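Local coordinates for protein fucose-specific lectin (Aleuria aurantia, PDB 6GKE) that binds L-fucose on fucosylated glycans, with the strongest preference for alpha-1,6-linked core fucose, through sites set between the blades of a six-bladed beta-propeller, at residues A[278-283]-A[288-293]. The protein carries 1 engineered substitution. Residues are numbered along the deposited sequence; the frame is centred on the assembly and turned at random.
Sequences VFFQAS and QQWQWI. With FUC (alpha-L-fucopyranose), chain G.
Phe280 meets both Gln288 and Trp290, and this row is the tightly packed side of the pairing. Gln288 CB lies over one face of the Phe280 ring, 3.6 Å from its centroid, a CH-pi contact. On the adjoining CD1-CE1 side of the ring, Phe280 CE1 comes 3.5 Å from Trp290 CD1, the two ring planes 34° apart. A Phe280 chi1 of 65° swings the ring across the neighbouring strand to make both contacts. Along the backbone, Val278 with Trp290 and Phe280 with Gln288 form antiparallel hydrogen-bonded pairs, four N-H...O bonds in all. Trp290 O is reached from opposite faces of its plane, by Val278 N at 2.9 Å and, in one of two Gln289 conformers, by Gln289 NE2 at 3.0 Å. Between the strands, Phe279 and Gln289 share less contact, CD1 to CB being 3.7 Å; Ile10 and Ala12 of strand 10-15 also pack on Phe279. Solvent reaches the ends more readily: exposed Ser283 packs on Asp263 of the second subunit, while partly exposed Trp292, where the ladder continues to Ile276, lays its ring against fucose, CE2 to C5 of the sugar 3.7 Å. Glu238, Arg226 and Trp298 hydrogen-bond that sugar. The arrangement is the central hairpin of a four-stranded propeller blade, leading into an inter-blade fucose site.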
loop_
_atom_site.group_PDB
_atom_site.type_symbol
_atom_site.label_atom_id
_atom_site.label_comp_id
_atom_site.label_asym_id
_atom_site.label_seq_id
_atom_site.Cartn_x
_atom_site.Cartn_y
_atom_site.Cartn_z
ATOM N N VAL A 278 12.372 -9.443 14.185
ATOM C CA VAL A 278 11.776 -8.111 14.064
ATOM C C VAL A 278 11.203 -7.998 12.651
ATOM O O VAL A 278 11.948 -7.953 11.669
ATOM C CB VAL A 278 12.758 -6.964 14.367
ATOM C CG1 VAL A 278 12.035 -5.624 14.323
ATOM C CG2 VAL A 278 13.450 -7.149 15.706
ATOM N N PHE A 279 9.872 -7.968 12.573
ATOM C CA PHE A 279 9.130 -7.978 11.319
ATOM C C PHE A 279 8.957 -6.560 10.777
ATOM O O PHE A 279 8.822 -5.608 11.546
ATOM C CB PHE A 279 7.758 -8.616 11.527
ATOM C CG PHE A 279 7.862 -10.057 11.934
ATOM C CD1 PHE A 279 7.935 -11.049 10.970
ATOM C CD2 PHE A 279 7.965 -10.421 13.269
ATOM C CE1 PHE A 279 8.070 -12.379 11.333
ATOM C CE2 PHE A 279 8.111 -11.753 13.628
ATOM C CZ PHE A 279 8.169 -12.729 12.660
ATOM N N PHE A 280 8.942 -6.453 9.442
ATOM C CA PHE A 280 8.720 -5.193 8.762
ATOM C C PHE A 280 8.010 -5.458 7.431
ATOM O O PHE A 280 7.884 -6.601 6.985
ATOM C CB PHE A 280 10.039 -4.426 8.587
ATOM C CG PHE A 280 11.081 -5.050 7.692
ATOM C CD1 PHE A 280 12.012 -5.951 8.195
ATOM C CD2 PHE A 280 11.170 -4.694 6.355
ATOM C CE1 PHE A 280 12.993 -6.490 7.377
ATOM C CE2 PHE A 280 12.150 -5.234 5.538
ATOM C CZ PHE A 280 13.060 -6.129 6.049
ATOM N N GLN A 281 7.534 -4.373 6.814
ATOM C CA GLN A 281 6.781 -4.454 5.568
ATOM C C GLN A 281 7.571 -3.764 4.456
ATOM O O GLN A 281 7.981 -2.612 4.595
ATOM C CB GLN A 281 5.394 -3.834 5.737
ATOM C CG GLN A 281 4.538 -3.915 4.479
ATOM C CD GLN A 281 3.147 -3.378 4.713
ATOM O OE1 GLN A 281 2.967 -2.212 5.057
ATOM N NE2 GLN A 281 2.142 -4.229 4.554
ATOM N N ALA A 282 7.731 -4.482 3.339
ATOM C CA ALA A 282 8.561 -4.055 2.225
ATOM C C ALA A 282 7.776 -4.162 0.914
ATOM O O ALA A 282 6.644 -4.635 0.881
ATOM C CB ALA A 282 9.806 -4.903 2.167
ATOM N N SER A 283 8.410 -3.727 -0.176
ATOM C CA SER A 283 7.829 -3.868 -1.503
ATOM C C SER A 283 7.441 -5.331 -1.737
ATOM O O SER A 283 8.104 -6.252 -1.265
ATOM C CB SER A 283 8.767 -3.380 -2.569
ATOM O OG SER A 283 9.920 -4.203 -2.631
ATOM N N GLN A 288 8.565 -9.203 5.850
ATOM C CA GLN A 288 9.950 -9.582 5.995
ATOM C C GLN A 288 10.312 -9.578 7.476
ATOM O O GLN A 288 9.548 -9.092 8.312
ATOM C CB GLN A 288 10.860 -8.573 5.296
ATOM C CG GLN A 288 10.480 -8.243 3.866
ATOM C CD GLN A 288 11.342 -8.899 2.818
ATOM O OE1 GLN A 288 12.419 -9.432 3.094
ATOM N NE2 GLN A 288 10.872 -8.818 1.586
ATOM N N GLN A 289 11.501 -10.078 7.806
ATOM C CA GLN A 289 11.977 -9.943 9.164
ATOM C C GLN A 289 13.498 -9.922 9.232
ATOM O O GLN A 289 14.183 -10.557 8.422
ATOM C CB GLN A 289 11.522 -11.107 10.032
ATOM C CG GLN A 289 12.169 -12.421 9.636
ATOM C CD GLN A 289 12.054 -13.423 10.752
ATOM O OE1 GLN A 289 11.275 -14.364 10.668
ATOM N NE2 GLN A 289 12.816 -13.208 11.813
ATOM N N TRP A 290 13.985 -9.180 10.226
ATOM C CA TRP A 290 15.309 -9.307 10.745
ATOM C C TRP A 290 15.332 -10.473 11.734
ATOM O O TRP A 290 14.366 -10.692 12.466
ATOM C CB TRP A 290 15.731 -8.017 11.446
ATOM C CG TRP A 290 15.927 -6.885 10.495
ATOM C CD1 TRP A 290 15.027 -5.915 10.163
ATOM C CD2 TRP A 290 17.097 -6.642 9.702
ATOM N NE1 TRP A 290 15.570 -5.067 9.241
ATOM C CE2 TRP A 290 16.839 -5.486 8.939
ATOM C CE3 TRP A 290 18.344 -7.265 9.591
ATOM C CZ2 TRP A 290 17.781 -4.957 8.059
ATOM C CZ3 TRP A 290 19.274 -6.739 8.723
ATOM C CH2 TRP A 290 18.992 -5.600 7.971
ATOM N N GLN A 291 16.454 -11.188 11.766
ATOM C CA GLN A 291 16.652 -12.289 12.696
ATOM C C GLN A 291 18.024 -12.136 13.345
ATOM O O GLN A 291 18.988 -11.772 12.674
ATOM C CB GLN A 291 16.553 -13.634 11.975
ATOM C CG GLN A 291 17.612 -13.816 10.898
ATOM C CD GLN A 291 17.332 -14.940 9.932
ATOM O OE1 GLN A 291 16.368 -15.689 10.065
ATOM N NE2 GLN A 291 18.194 -15.062 8.937
ATOM N N TRP A 292 18.078 -12.427 14.649
ATOM C CA TRP A 292 19.304 -12.492 15.412
ATOM C C TRP A 292 19.682 -13.954 15.649
ATOM O O TRP A 292 18.884 -14.691 16.208
ATOM C CB TRP A 292 19.154 -11.808 16.770
ATOM C CG TRP A 292 20.307 -12.172 17.644
ATOM C CD1 TRP A 292 20.399 -13.209 18.529
ATOM C CD2 TRP A 292 21.601 -11.555 17.610
ATOM N NE1 TRP A 292 21.651 -13.246 19.082
ATOM C CE2 TRP A 292 22.409 -12.240 18.539
ATOM C CE3 TRP A 292 22.135 -10.472 16.908
ATOM C CZ2 TRP A 292 23.732 -11.871 18.778
ATOM C CZ3 TRP A 292 23.439 -10.107 17.148
ATOM C CH2 TRP A 292 24.224 -10.799 18.069
ATOM N N ILE A 293 20.898 -14.341 15.273
ATOM C CA ILE A 293 21.366 -15.693 15.504
ATOM C C ILE A 293 22.709 -15.613 16.237
ATOM O O ILE A 293 23.627 -14.909 15.799
ATOM C CB ILE A 293 21.427 -16.482 14.179
ATOM C CG1 ILE A 293 20.021 -16.756 13.634
ATOM C CG2 ILE A 293 22.216 -17.774 14.339
ATOM C CD1 ILE A 293 19.917 -16.705 12.128
HETATM C C1 FUC G . 23.437 -8.060 21.904
HETATM C C2 FUC G . 23.024 -6.953 20.945
HETATM C C3 FUC G . 22.382 -7.550 19.692
HETATM C C4 FUC G . 21.238 -8.496 20.078
HETATM C C5 FUC G . 21.780 -9.547 21.032
HETATM C C6 FUC G . 20.739 -10.547 21.515
HETATM O O1 FUC G . 24.507 -8.808 21.321
HETATM O O2 FUC G . 24.180 -6.184 20.595
HETATM O O3 FUC G . 21.958 -6.498 18.827
HETATM O O4 FUC G . 20.172 -7.810 20.752
HETATM O O5 FUC G . 22.329 -8.917 22.189
#